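Local coordinates for BREX protein BrxA (PDB 3BHW) that probably acts in a type 1 BREX system, which protects the bacterium against double-stranded DNA phage by blocking phage DNA replication without degrading the phage DNA, at residues R23-L28 with S61-R66; Q76-G81 with Q88-A93; D106-D111 with P118-K123; G179-Y184 with R195-S200. All blocks are in the same frame, centred on the assembly; numbering follows the deposited sequence. Where two conformers were deposited one is given.

Contact 1 of 4, residues R23-L28 with S61-R66; sequences RIIAGL and SLMRNR
The helices of 23-28 and 61-66 come closest at Ile25 and Arg64, whose CA atoms lie 6.4 Å apart. Ile25 carries its side of the contact and uses both branches. Its CG2 lies anti to the backbone N and rests on the backbone of the other helix, 3.8 Å from Arg64 CA. The CB of Arg64 is the next atom it meets. The longer branch ends in CD1, which touches Met63 CB at 3.6 Å. The isoleucine therefore straddles two successive residues, and its side chain runs at about a right angle to both of theirs. Met63 gives its CB, Arg64 its CA and CB. Beyond CB the methionine chain is extended and leads away, toward Glu21 and Lys18. Arg64 has CG anti to its N (chi1 -177°) and runs out straight to a cation-pi contact with Trp38. The Trp38 side chain also touches Ile25 and Leu28, so one aromatic residue of helix 35-43 borders both segments. The contact joins helix 19-31 to helix 57-67. It is apolar helix-helix packing in a mainly helical protein of the BrxA family, which is grouped with the helix-turn-helix proteins.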
loop_
_atom_site.group_PDB
_atom_site.type_symbol
_atom_site.label_atom_id
_atom_site.label_comp_id
_atom_site.label_asym_id
_atom_site.label_seq_id
_atom_site.Cartn_x
_atom_site.Cartn_y
_atom_site.Cartn_z
ATOM N N ARG A 23 9.164 8.801 -2.110
ATOM C CA ARG A 23 10.518 9.109 -1.626
ATOM C C ARG A 23 10.634 10.570 -1.241
ATOM O O ARG A 23 11.330 10.923 -0.295
ATOM C CB ARG A 23 11.542 8.851 -2.702
ATOM C CG ARG A 23 11.714 7.356 -3.118
ATOM C CD ARG A 23 13.116 7.198 -3.640
ATOM N NE ARG A 23 13.454 5.908 -4.245
ATOM C CZ ARG A 23 14.165 4.953 -3.630
ATOM N NH1 ARG A 23 14.514 5.107 -2.364
ATOM N NH2 ARG A 23 14.520 3.834 -4.263
ATOM N N ILE A 24 9.933 11.423 -1.978
ATOM C CA ILE A 24 10.036 12.854 -1.758
ATOM C C ILE A 24 9.282 13.162 -0.470
ATOM O O ILE A 24 9.759 13.932 0.363
ATOM C CB ILE A 24 9.493 13.716 -2.938
ATOM C CG1 ILE A 24 10.453 13.611 -4.139
ATOM C CG2 ILE A 24 9.381 15.174 -2.505
ATOM C CD1 ILE A 24 9.831 13.922 -5.466
ATOM N N ILE A 25 8.156 12.488 -0.276
ATOM C CA ILE A 25 7.315 12.717 0.900
ATOM C C ILE A 25 8.029 12.201 2.140
ATOM O O ILE A 25 8.049 12.866 3.184
ATOM C CB ILE A 25 5.877 12.116 0.701
ATOM C CG1 ILE A 25 5.074 12.955 -0.320
ATOM C CG2 ILE A 25 5.090 12.065 2.027
ATOM C CD1 ILE A 25 4.007 12.189 -1.098
ATOM N N ALA A 26 8.665 11.028 2.015
ATOM C CA ALA A 26 9.512 10.471 3.076
ATOM C C ALA A 26 10.655 11.413 3.461
ATOM O O ALA A 26 10.970 11.548 4.647
ATOM C CB ALA A 26 10.052 9.109 2.673
ATOM N N GLY A 27 11.266 12.084 2.480
ATOM C CA GLY A 27 12.228 13.158 2.766
ATOM C C GLY A 27 11.660 14.259 3.646
ATOM O O GLY A 27 12.286 14.662 4.627
ATOM N N LEU A 28 10.475 14.736 3.281
ATOM C CA LEU A 28 9.807 15.794 4.015
ATOM C C LEU A 28 9.462 15.344 5.408
ATOM O O LEU A 28 9.489 16.149 6.347
ATOM C CB LEU A 28 8.540 16.240 3.302
ATOM C CG LEU A 28 8.783 17.190 2.128
ATOM C CD1 LEU A 28 7.601 17.130 1.175
ATOM C CD2 LEU A 28 8.996 18.596 2.658
ATOM N N SER A 61 -1.839 13.568 0.053
ATOM C CA SER A 61 -2.302 13.336 1.416
ATOM C C SER A 61 -2.298 11.843 1.681
ATOM O O SER A 61 -1.798 11.395 2.699
ATOM C CB SER A 61 -3.696 13.904 1.600
ATOM O OG SER A 61 -3.676 15.246 1.185
ATOM N N LEU A 62 -2.831 11.080 0.734
ATOM C CA LEU A 62 -2.815 9.606 0.834
ATOM C C LEU A 62 -1.397 9.014 1.034
ATOM O O LEU A 62 -1.154 8.331 2.001
ATOM C CB LEU A 62 -3.501 9.024 -0.405
ATOM C CG LEU A 62 -3.475 7.502 -0.490
ATOM C CD1 LEU A 62 -4.313 6.864 0.612
ATOM C CD2 LEU A 62 -3.825 6.978 -1.892
ATOM N N MET A 63 -0.479 9.396 0.154
ATOM C CA MET A 63 0.897 8.848 0.221
ATOM C C MET A 63 1.529 9.227 1.578
ATOM O O MET A 63 2.231 8.425 2.197
ATOM C CB MET A 63 1.686 9.412 -0.959
ATOM C CG MET A 63 1.042 9.134 -2.305
ATOM S SD MET A 63 2.195 9.333 -3.741
ATOM C CE MET A 63 1.112 9.405 -5.109
ATOM N N ARG A 64 1.244 10.435 2.072
ATOM C CA ARG A 64 1.748 10.856 3.383
ATOM C C ARG A 64 1.042 10.106 4.522
ATOM O O ARG A 64 1.686 9.628 5.457
ATOM C CB ARG A 64 1.562 12.362 3.595
ATOM C CG ARG A 64 2.153 12.827 4.949
ATOM C CD ARG A 64 1.596 14.214 5.364
ATOM N NE ARG A 64 2.091 14.584 6.694
ATOM C CZ ARG A 64 1.890 15.769 7.269
ATOM N NH1 ARG A 64 1.175 16.692 6.641
ATOM N NH2 ARG A 64 2.377 16.015 8.488
ATOM N N ASN A 65 -0.287 10.046 4.461
ATOM C CA ASN A 65 -1.055 9.323 5.468
ATOM C C ASN A 65 -0.563 7.886 5.552
ATOM O O ASN A 65 -0.405 7.315 6.658
ATOM C CB ASN A 65 -2.553 9.379 5.189
ATOM C CG ASN A 65 -3.144 10.728 5.477
ATOM O OD1 ASN A 65 -4.207 11.077 4.954
ATOM N ND2 ASN A 65 -2.448 11.512 6.272
ATOM N N ARG A 66 -0.402 7.265 4.387
ATOM C CA ARG A 66 0.274 5.929 4.382
ATOM C C ARG A 66 1.608 5.853 5.185
ATOM O O ARG A 66 1.721 5.068 6.131
ATOM C CB ARG A 66 0.513 5.448 2.979
ATOM C CG ARG A 66 -0.735 4.917 2.295
ATOM C CD ARG A 66 -0.405 4.465 0.884
ATOM N NE ARG A 66 -1.536 3.860 0.182
ATOM C CZ ARG A 66 -1.750 3.886 -1.131
ATOM N NH1 ARG A 66 -0.906 4.510 -1.962
ATOM N NH2 ARG A 66 -2.812 3.274 -1.620
#

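Contact 2 of 4, residues Q76-G81 with Q88-A93; sequences QMVRDG and QAVFAA
Val78 meets Ala89 and Val90 across a helical hairpin, in which helix 72-80 turns back through a short link into helix 83-97. The first shell is made of methyl groups. Val78 CG1 touches Val90 CG2 at 3.7 Å. Val78 CG2 reaches the same Val90 methyl and also packs on Ala89 CB, at 3.8 Å. Val90 CG2 thus sits against both branches of Val78, and the two side chains cross at about a right angle. Both valines hold CG1 anti to the backbone N. At Val90 this leaves CG2 beside the N, where it faces Val78. Met77 CB lies 4.3 Å from Ala89 CB, a looser contact.

The short axes of 76-80 and 88-93 pass 9.2 Å apart at 140°, so the helices run roughly antiparallel. The small side chain of Ala89 suits the close backbone approach opposite Val78. Further out, helix 19-31 packs on this pair, with Ala26 against Val78 and Ser22 against Val90. Arg23 of that helix donates to the backbone O of Gly81, just past the end of helix 72-80. On helix 83-97, Gln88 OE1 accepts a hydrogen bond from the backbone N of Ser178. Away from the interface, Arg79 NE bonds to Asp80 OD1 at 2.8 Å as part of a salt bridge. The bond is almost straight at 171°; the oxygen lies in the guanidinium plane, while the donor stands above the carboxylate plane.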
loop_
_atom_site.group_PDB
_atom_site.type_symbol
_atom_site.label_atom_id
_atom_site.label_comp_id
_atom_site.label_asym_id
_atom_site.label_seq_id
_atom_site.Cartn_x
_atom_site.Cartn_y
_atom_site.Cartn_z
ATOM N N GLN A 76 13.129 6.369 6.339
ATOM C CA GLN A 76 14.504 6.431 5.840
ATOM C C GLN A 76 14.723 5.351 4.758
ATOM O O GLN A 76 15.411 5.584 3.776
ATOM C CB GLN A 76 15.484 6.282 7.011
ATOM C CG GLN A 76 16.908 6.713 6.700
ATOM C CD GLN A 76 17.239 8.147 7.136
ATOM O OE1 GLN A 76 17.924 8.870 6.417
ATOM N NE2 GLN A 76 16.763 8.554 8.311
ATOM N N MET A 77 14.097 4.188 4.941
ATOM C CA MET A 77 14.103 3.122 3.943
ATOM C C MET A 77 13.447 3.539 2.631
ATOM O O MET A 77 13.932 3.192 1.537
ATOM C CB MET A 77 13.377 1.884 4.477
ATOM C CG MET A 77 14.016 1.282 5.698
ATOM S SD MET A 77 13.219 -0.231 6.260
ATOM C CE MET A 77 13.405 -1.252 4.817
ATOM N N VAL A 78 12.340 4.257 2.741
ATOM C CA VAL A 78 11.624 4.752 1.556
ATOM C C VAL A 78 12.502 5.757 0.834
ATOM O O VAL A 78 12.703 5.638 -0.370
ATOM C CB VAL A 78 10.238 5.354 1.891
ATOM C CG1 VAL A 78 9.581 5.887 0.618
ATOM C CG2 VAL A 78 9.384 4.284 2.486
ATOM N N ARG A 79 13.054 6.698 1.586
ATOM C CA ARG A 79 13.836 7.778 0.980
ATOM C C ARG A 79 15.137 7.275 0.365
ATOM O O ARG A 79 15.487 7.662 -0.762
ATOM C CB ARG A 79 14.122 8.892 1.995
ATOM C CG ARG A 79 14.798 10.086 1.329
ATOM C CD ARG A 79 15.352 11.061 2.340
ATOM N NE ARG A 79 16.507 10.516 3.045
ATOM C CZ ARG A 79 16.940 10.951 4.228
ATOM N NH1 ARG A 79 16.301 11.925 4.873
ATOM N NH2 ARG A 79 17.994 10.387 4.787
ATOM N N ASP A 80 15.832 6.398 1.099
ATOM C CA ASP A 80 17.225 6.053 0.801
ATOM C C ASP A 80 17.443 4.679 0.201
ATOM O O ASP A 80 18.466 4.433 -0.421
ATOM C CB ASP A 80 18.087 6.209 2.061
ATOM C CG ASP A 80 18.160 7.654 2.552
ATOM O OD1 ASP A 80 18.088 8.600 1.721
ATOM O OD2 ASP A 80 18.304 7.848 3.782
ATOM N N GLY A 81 16.483 3.784 0.359
ATOM C CA GLY A 81 16.734 2.386 0.034
ATOM C C GLY A 81 16.686 2.106 -1.450
ATOM O O GLY A 81 16.290 2.964 -2.264
ATOM N N GLN A 88 8.803 -1.993 -1.150
ATOM C CA GLN A 88 8.225 -2.902 -0.183
ATOM C C GLN A 88 7.859 -2.202 1.126
ATOM O O GLN A 88 6.922 -2.595 1.806
ATOM C CB GLN A 88 9.210 -4.058 0.063
ATOM C CG GLN A 88 9.217 -5.033 -1.131
ATOM C CD GLN A 88 10.201 -6.182 -0.981
ATOM O OE1 GLN A 88 10.901 -6.281 0.024
ATOM N NE2 GLN A 88 10.228 -7.068 -1.971
ATOM N N ALA A 89 8.653 -1.219 1.500
ATOM C CA ALA A 89 8.381 -0.421 2.691
ATOM C C ALA A 89 7.125 0.396 2.418
ATOM O O ALA A 89 6.201 0.504 3.275
ATOM C CB ALA A 89 9.554 0.500 2.989
ATOM N N VAL A 90 7.040 0.951 1.204
ATOM C CA VAL A 90 5.803 1.667 0.872
ATOM C C VAL A 90 4.600 0.689 0.900
ATOM O O VAL A 90 3.492 1.035 1.393
ATOM C CB VAL A 90 5.912 2.410 -0.461
ATOM C CG1 VAL A 90 4.582 3.125 -0.697
ATOM C CG2 VAL A 90 7.040 3.396 -0.383
ATOM N N PHE A 91 4.806 -0.524 0.401
ATOM C CA PHE A 91 3.770 -1.568 0.423
ATOM C C PHE A 91 3.284 -1.858 1.838
ATOM O O PHE A 91 2.064 -1.931 2.082
ATOM C CB PHE A 91 4.308 -2.819 -0.282
ATOM C CG PHE A 91 3.311 -3.960 -0.455
ATOM C CD1 PHE A 91 1.984 -3.788 -0.914
ATOM C CD2 PHE A 91 3.753 -5.260 -0.211
ATOM C CE1 PHE A 91 1.177 -4.940 -1.093
ATOM C CE2 PHE A 91 2.947 -6.354 -0.395
ATOM C CZ PHE A 91 1.668 -6.216 -0.843
ATOM N N ALA A 92 4.183 -1.884 2.800
ATOM C CA ALA A 92 3.824 -2.241 4.162
ATOM C C ALA A 92 2.993 -1.099 4.709
ATOM O O ALA A 92 2.030 -1.357 5.434
ATOM C CB ALA A 92 5.097 -2.368 4.996
ATOM N N ALA A 93 3.429 0.135 4.426
ATOM C CA ALA A 93 2.686 1.304 4.844
ATOM C C ALA A 93 1.304 1.292 4.229
ATOM O O ALA A 93 0.311 1.642 4.901
ATOM C CB ALA A 93 3.461 2.573 4.498
#

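Contact 3 of 4, residues D106-D111 with P118-K123; sequences DLVVRD and PDLPRK
Leu120 meets Val109 with its CG anti to the backbone N (chi1 -165°), which swings CG toward helix 99-112; chi2 (67°) then sets the two methyls. Val109 has CG1 anti to its own N (chi1 -175°), which leaves CG2 beside the N and facing the leucine. That one methyl touches both ends of Leu120. It is 3.8 Å from Leu120 CD2 and 4.0 Å from Leu120 CD1. The two side chains cross at about a right angle. Val108 CG1 comes more loosely to Leu120 CD1, at 4.2 Å, in the conformer modelled here.

The leucine comes from an irregular piece of chain just before helix 122-135. Its backbone is held by hydrogen bonds: Leu120 O accepts one from Tyr155 OH, and main-chain bonds join Leu120 to Tyr170. Phe104 touches both Val109 and Leu120, and Leu158 of helix 145-161 also packs on the leucine. The helix of 106-111 has a wider, pi-type turn at 106-109, so both valines of the contact lie at this irregularity.

A polar group occupies another side of the same helix. Arg110 NH2 forms a salt bridge with Asp106 OD1 at 3.0 Å, meeting the anti side of the carboxylate, and Asp106 OD1 also pairs with Arg195. Two guanidinium groups sharing one oxygen would probably favour the ionised carboxylate. Between the two valines and Leu120 the chemistry is wholly aliphatic and rests on the fit of methyl groups; the directional tie beside it is the hydrogen bond from Gln112 NE2 to Asp119 O.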
loop_
_atom_site.group_PDB
_atom_site.type_symbol
_atom_site.label_atom_id
_atom_site.label_comp_id
_atom_site.label_asym_id
_atom_site.label_seq_id
_atom_site.Cartn_x
_atom_site.Cartn_y
_atom_site.Cartn_z
ATOM N N ASP A 106 -4.703 -11.176 2.951
ATOM C CA ASP A 106 -4.870 -12.157 3.989
ATOM C C ASP A 106 -5.882 -13.243 3.675
ATOM O O ASP A 106 -5.641 -14.387 3.955
ATOM C CB ASP A 106 -5.362 -11.416 5.257
ATOM C CG ASP A 106 -5.267 -12.276 6.550
ATOM O OD1 ASP A 106 -4.404 -13.161 6.646
ATOM O OD2 ASP A 106 -5.992 -12.014 7.491
ATOM N N LEU A 107 -7.056 -12.846 3.186
ATOM C CA LEU A 107 -8.179 -13.777 3.047
ATOM C C LEU A 107 -8.376 -14.316 1.644
ATOM O O LEU A 107 -9.149 -15.246 1.503
ATOM C CB LEU A 107 -9.458 -13.088 3.454
ATOM C CG LEU A 107 -9.320 -12.398 4.816
ATOM C CD1 LEU A 107 -10.589 -11.689 5.083
ATOM C CD2 LEU A 107 -9.019 -13.312 5.964
ATOM N N VAL A 108 -7.736 -13.720 0.627
ATOM C CA VAL A 108 -7.905 -14.172 -0.774
ATOM C C VAL A 108 -6.570 -14.535 -1.432
ATOM O O VAL A 108 -6.338 -15.677 -1.883
ATOM C CB VAL A 108 -8.677 -13.100 -1.644
ATOM C CG1 VAL A 108 -9.004 -13.664 -3.022
ATOM C CG2 VAL A 108 -9.965 -12.613 -0.951
ATOM N N VAL A 109 -5.681 -13.564 -1.527
ATOM C CA VAL A 109 -4.390 -13.854 -2.179
ATOM C C VAL A 109 -3.646 -15.000 -1.500
ATOM O O VAL A 109 -3.167 -15.905 -2.196
ATOM C CB VAL A 109 -3.524 -12.586 -2.329
ATOM C CG1 VAL A 109 -2.242 -12.885 -3.105
ATOM C CG2 VAL A 109 -4.366 -11.483 -2.918
ATOM N N ARG A 110 -3.578 -14.991 -0.174
ATOM C CA ARG A 110 -2.842 -16.072 0.483
ATOM C C ARG A 110 -3.370 -17.449 0.038
ATOM O O ARG A 110 -2.604 -18.295 -0.295
ATOM C CB ARG A 110 -3.009 -15.950 1.997
ATOM C CG ARG A 110 -2.276 -17.035 2.786
ATOM C CD ARG A 110 -2.772 -17.093 4.218
ATOM N NE ARG A 110 -2.712 -15.782 4.860
ATOM C CZ ARG A 110 -1.581 -15.201 5.229
ATOM N NH1 ARG A 110 -0.420 -15.830 5.048
ATOM N NH2 ARG A 110 -1.606 -14.000 5.774
ATOM N N ASP A 111 -4.691 -17.666 0.029
ATOM C CA ASP A 111 -5.223 -18.994 -0.285
ATOM C C ASP A 111 -5.060 -19.373 -1.749
ATOM O O ASP A 111 -5.006 -20.552 -2.087
ATOM C CB ASP A 111 -6.695 -19.128 0.133
ATOM C CG ASP A 111 -7.018 -20.530 0.682
ATOM O OD1 ASP A 111 -6.211 -21.074 1.452
ATOM O OD2 ASP A 111 -8.060 -21.084 0.349
ATOM N N PRO A 118 -0.992 -20.406 -9.327
ATOM C CA PRO A 118 -1.940 -19.495 -8.727
ATOM C C PRO A 118 -2.235 -18.319 -9.667
ATOM O O PRO A 118 -1.339 -17.831 -10.385
ATOM C CB PRO A 118 -1.225 -19.019 -7.470
ATOM C CG PRO A 118 -0.172 -20.016 -7.181
ATOM C CD PRO A 118 0.209 -20.608 -8.493
ATOM N N ASP A 119 -3.496 -17.902 -9.675
ATOM C CA ASP A 119 -3.897 -16.676 -10.342
ATOM C C ASP A 119 -4.813 -15.831 -9.470
ATOM O O ASP A 119 -5.276 -16.270 -8.382
ATOM C CB ASP A 119 -4.528 -16.985 -11.710
ATOM C CG ASP A 119 -5.767 -17.852 -11.627
ATOM O OD1 ASP A 119 -6.438 -17.917 -10.590
ATOM O OD2 ASP A 119 -6.106 -18.461 -12.667
ATOM N N LEU A 120 -5.081 -14.615 -9.948
ATOM C CA LEU A 120 -5.960 -13.717 -9.216
ATOM C C LEU A 120 -6.832 -12.953 -10.204
ATOM O O LEU A 120 -6.673 -11.767 -10.388
ATOM C CB LEU A 120 -5.109 -12.764 -8.362
ATOM C CG LEU A 120 -5.822 -11.983 -7.248
ATOM C CD1 LEU A 120 -6.261 -12.944 -6.138
ATOM C CD2 LEU A 120 -4.939 -10.875 -6.670
ATOM N N PRO A 121 -7.752 -13.654 -10.885
ATOM C CA PRO A 121 -8.585 -12.944 -11.844
ATOM C C PRO A 121 -9.509 -11.951 -11.151
ATOM O O PRO A 121 -9.798 -12.124 -9.959
ATOM C CB PRO A 121 -9.365 -14.082 -12.518
ATOM C CG PRO A 121 -9.375 -15.146 -11.571
ATOM C CD PRO A 121 -8.050 -15.089 -10.880
ATOM N N ARG A 122 -9.935 -10.923 -11.891
ATOM C CA ARG A 122 -10.785 -9.851 -11.352
ATOM C C ARG A 122 -12.074 -10.282 -10.662
ATOM O O ARG A 122 -12.481 -9.648 -9.698
ATOM C CB ARG A 122 -11.046 -8.777 -12.402
ATOM C CG ARG A 122 -9.778 -8.087 -12.846
ATOM C CD ARG A 122 -9.557 -6.738 -12.143
ATOM N NE ARG A 122 -8.455 -5.990 -12.773
ATOM C CZ ARG A 122 -8.384 -4.663 -12.821
ATOM N NH1 ARG A 122 -9.351 -3.929 -12.285
ATOM N NH2 ARG A 122 -7.354 -4.065 -13.414
ATOM N N LYS A 123 -12.712 -11.370 -11.106
ATOM C CA LYS A 123 -13.906 -11.877 -10.393
ATOM C C LYS A 123 -13.628 -12.113 -8.895
ATOM O O LYS A 123 -14.545 -12.030 -8.080
ATOM C CB LYS A 123 -14.448 -13.177 -10.995
ATOM C CG LYS A 123 -13.384 -14.262 -11.208
ATOM C CD LYS A 123 -13.783 -15.630 -10.676
ATOM C CE LYS A 123 -14.304 -16.527 -11.800
ATOM N NZ LYS A 123 -15.781 -16.485 -11.933
#

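Contact 4 of 4, residues G179-Y184 with R195-S200; sequences GEVMSY and RCIQVS
Apolar contacts join Met182 and Val181 to Ile197, and all three residues are buried. The closer of the two pairs is Met182 SD with Ile197 CG2, at 3.9 Å. The methionine starts off across the line between the segments. It is then bent at both chi2 (-56°) and chi3 (-50°), and the bends bring the sulfur to the isoleucine. The two side chains slide past each other in opposite directions. Ile197 holds CG1 anti to its N (chi1 -165°), which sets CG2 between the N and the carbonyl carbon. Its two branches part here: CG2 takes the methionine, while CD1 points to Val181 CG1, a loose approach of 4.5 Å. The nearest CA atoms, those of Met182 and Ile197, are 9.2 Å apart, so long side chains span the gap.

Polar bonds lie around this apolar group. Both ends of the Gln198 amide are engaged by the chain leading to helix 179-187, OE1 by Ile177 N and NE2 by Val175 O, while Tyr163 OH bonds to Ile197 O and to Val199 N.

Helix 83-97 backs the isoleucine with Phe91, Ala92 and Ile95, Met77 of helix 72-80 lies against Val181 in the conformer modelled, and helix 99-112 meets Cys196 and Val199.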
loop_
_atom_site.group_PDB
_atom_site.type_symbol
_atom_site.label_atom_id
_atom_site.label_comp_id
_atom_site.label_asym_id
_atom_site.label_seq_id
_atom_site.Cartn_x
_atom_site.Cartn_y
_atom_site.Cartn_z
ATOM N N GLY A 179 14.636 -8.519 4.030
ATOM C CA GLY A 179 14.920 -8.731 5.428
ATOM C C GLY A 179 14.923 -7.420 6.178
ATOM O O GLY A 179 14.538 -7.385 7.335
ATOM N N GLU A 180 15.335 -6.334 5.525
ATOM C CA GLU A 180 15.344 -5.005 6.143
ATOM C C GLU A 180 13.915 -4.549 6.462
ATOM O O GLU A 180 13.636 -4.011 7.507
ATOM C CB GLU A 180 15.934 -4.022 5.169
ATOM C CG GLU A 180 16.653 -2.862 5.783
ATOM C CD GLU A 180 17.524 -2.201 4.756
ATOM O OE1 GLU A 180 18.245 -2.938 4.048
ATOM O OE2 GLU A 180 17.473 -0.960 4.642
ATOM N N VAL A 181 12.998 -4.801 5.548
ATOM C CA VAL A 181 11.632 -4.390 5.807
ATOM C C VAL A 181 11.025 -5.255 6.900
ATOM O O VAL A 181 10.383 -4.740 7.843
ATOM C CB VAL A 181 10.840 -4.477 4.508
ATOM C CG1 VAL A 181 9.318 -4.476 4.822
ATOM C CG2 VAL A 181 11.296 -3.305 3.583
ATOM N N MET A 182 11.242 -6.562 6.788
ATOM C CA MET A 182 10.678 -7.495 7.773
ATOM C C MET A 182 11.196 -7.235 9.202
ATOM O O MET A 182 10.435 -7.402 10.165
ATOM C CB MET A 182 10.868 -8.975 7.378
ATOM C CG MET A 182 10.171 -9.440 6.092
ATOM S SD MET A 182 8.331 -9.156 6.027
ATOM C CE MET A 182 7.921 -9.870 7.627
ATOM N N SER A 183 12.479 -6.867 9.322
ATOM C CA SER A 183 13.084 -6.578 10.620
ATOM C C SER A 183 12.392 -5.355 11.223
ATOM O O SER A 183 12.048 -5.355 12.421
ATOM C CB SER A 183 14.627 -6.430 10.493
ATOM O OG SER A 183 15.283 -6.115 11.722
ATOM N N TYR A 184 12.171 -4.327 10.407
ATOM C CA TYR A 184 11.462 -3.150 10.884
ATOM C C TYR A 184 10.062 -3.500 11.415
ATOM O O TYR A 184 9.708 -3.107 12.513
ATOM C CB TYR A 184 11.371 -2.034 9.800
ATOM C CG TYR A 184 10.468 -0.892 10.228
ATOM C CD1 TYR A 184 10.967 0.212 10.942
ATOM C CD2 TYR A 184 9.081 -0.966 10.039
ATOM C CE1 TYR A 184 10.131 1.231 11.402
ATOM C CE2 TYR A 184 8.223 0.066 10.487
ATOM C CZ TYR A 184 8.774 1.152 11.176
ATOM O OH TYR A 184 7.953 2.154 11.626
ATOM N N ARG A 195 1.404 -10.379 8.781
ATOM C CA ARG A 195 0.520 -11.443 8.309
ATOM C C ARG A 195 0.088 -11.260 6.854
ATOM O O ARG A 195 -0.064 -12.243 6.109
ATOM C CB ARG A 195 -0.723 -11.497 9.216
ATOM C CG ARG A 195 -1.499 -12.736 9.124
ATOM C CD ARG A 195 -2.991 -12.457 9.587
ATOM N NE ARG A 195 -3.797 -13.666 9.543
ATOM C CZ ARG A 195 -3.628 -14.679 10.380
ATOM N NH1 ARG A 195 -2.683 -14.595 11.313
ATOM N NH2 ARG A 195 -4.410 -15.761 10.304
ATOM N N CYS A 196 -0.131 -10.000 6.458
ATOM C CA CYS A 196 -0.666 -9.669 5.123
ATOM C C CYS A 196 0.394 -9.507 4.049
ATOM O O CYS A 196 0.132 -9.777 2.891
ATOM C CB CYS A 196 -1.454 -8.352 5.192
ATOM S SG CYS A 196 -2.936 -8.392 6.292
ATOM N N ILE A 197 1.595 -9.070 4.448
ATOM C CA ILE A 197 2.611 -8.644 3.463
ATOM C C ILE A 197 3.285 -9.819 2.784
ATOM O O ILE A 197 3.772 -9.701 1.635
ATOM C CB ILE A 197 3.696 -7.729 4.103
ATOM C CG1 ILE A 197 4.489 -7.022 3.024
ATOM C CG2 ILE A 197 4.642 -8.524 5.011
ATOM C CD1 ILE A 197 5.259 -5.868 3.489
ATOM N N GLN A 198 3.346 -10.940 3.491
ATOM C CA GLN A 198 4.028 -12.124 2.981
ATOM C C GLN A 198 2.975 -13.207 3.006
ATOM O O GLN A 198 2.608 -13.702 4.083
ATOM C CB GLN A 198 5.259 -12.499 3.823
ATOM C CG GLN A 198 6.179 -13.573 3.172
ATOM C CD GLN A 198 7.231 -12.995 2.227
ATOM O OE1 GLN A 198 8.185 -12.340 2.670
ATOM N NE2 GLN A 198 7.071 -13.243 0.919
ATOM N N VAL A 199 2.445 -13.528 1.827
ATOM C CA VAL A 199 1.366 -14.506 1.724
ATOM C C VAL A 199 1.733 -15.621 0.753
ATOM O O VAL A 199 0.882 -16.383 0.340
ATOM C CB VAL A 199 0.014 -13.856 1.280
ATOM C CG1 VAL A 199 -0.560 -12.926 2.372
ATOM C CG2 VAL A 199 0.163 -13.144 -0.084
ATOM N N SER A 200 3.011 -15.715 0.401
ATOM C CA SER A 200 3.478 -16.755 -0.518
ATOM C C SER A 200 4.572 -17.609 0.114
ATOM O O SER A 200 4.615 -17.789 1.338
ATOM C CB SER A 200 4.013 -16.112 -1.773
ATOM O OG SER A 200 5.265 -15.513 -1.496
#

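In the fold
From the N terminus, contact 1 closes a loop of 32 residues that brings helix 57-67 back to helix 19-31. Contact 2 then closes the short turn between helices 72-80 and 83-97. Contact 3 closes the link between helix 99-112 and the chain entering helix 122-135, and contact 4 folds the last helix, 191-197, back onto helix 179-187. The four follow in series; none nests or crosses. Arg23 links contact 1 to contact 2. Contact 4 touches contact 2 through Phe91 and Ala92, and contact 3 through Arg195 and Val199. Contacts 1 and 3 lie on opposite sides of the chain's centre, about 29 Å apart between centres.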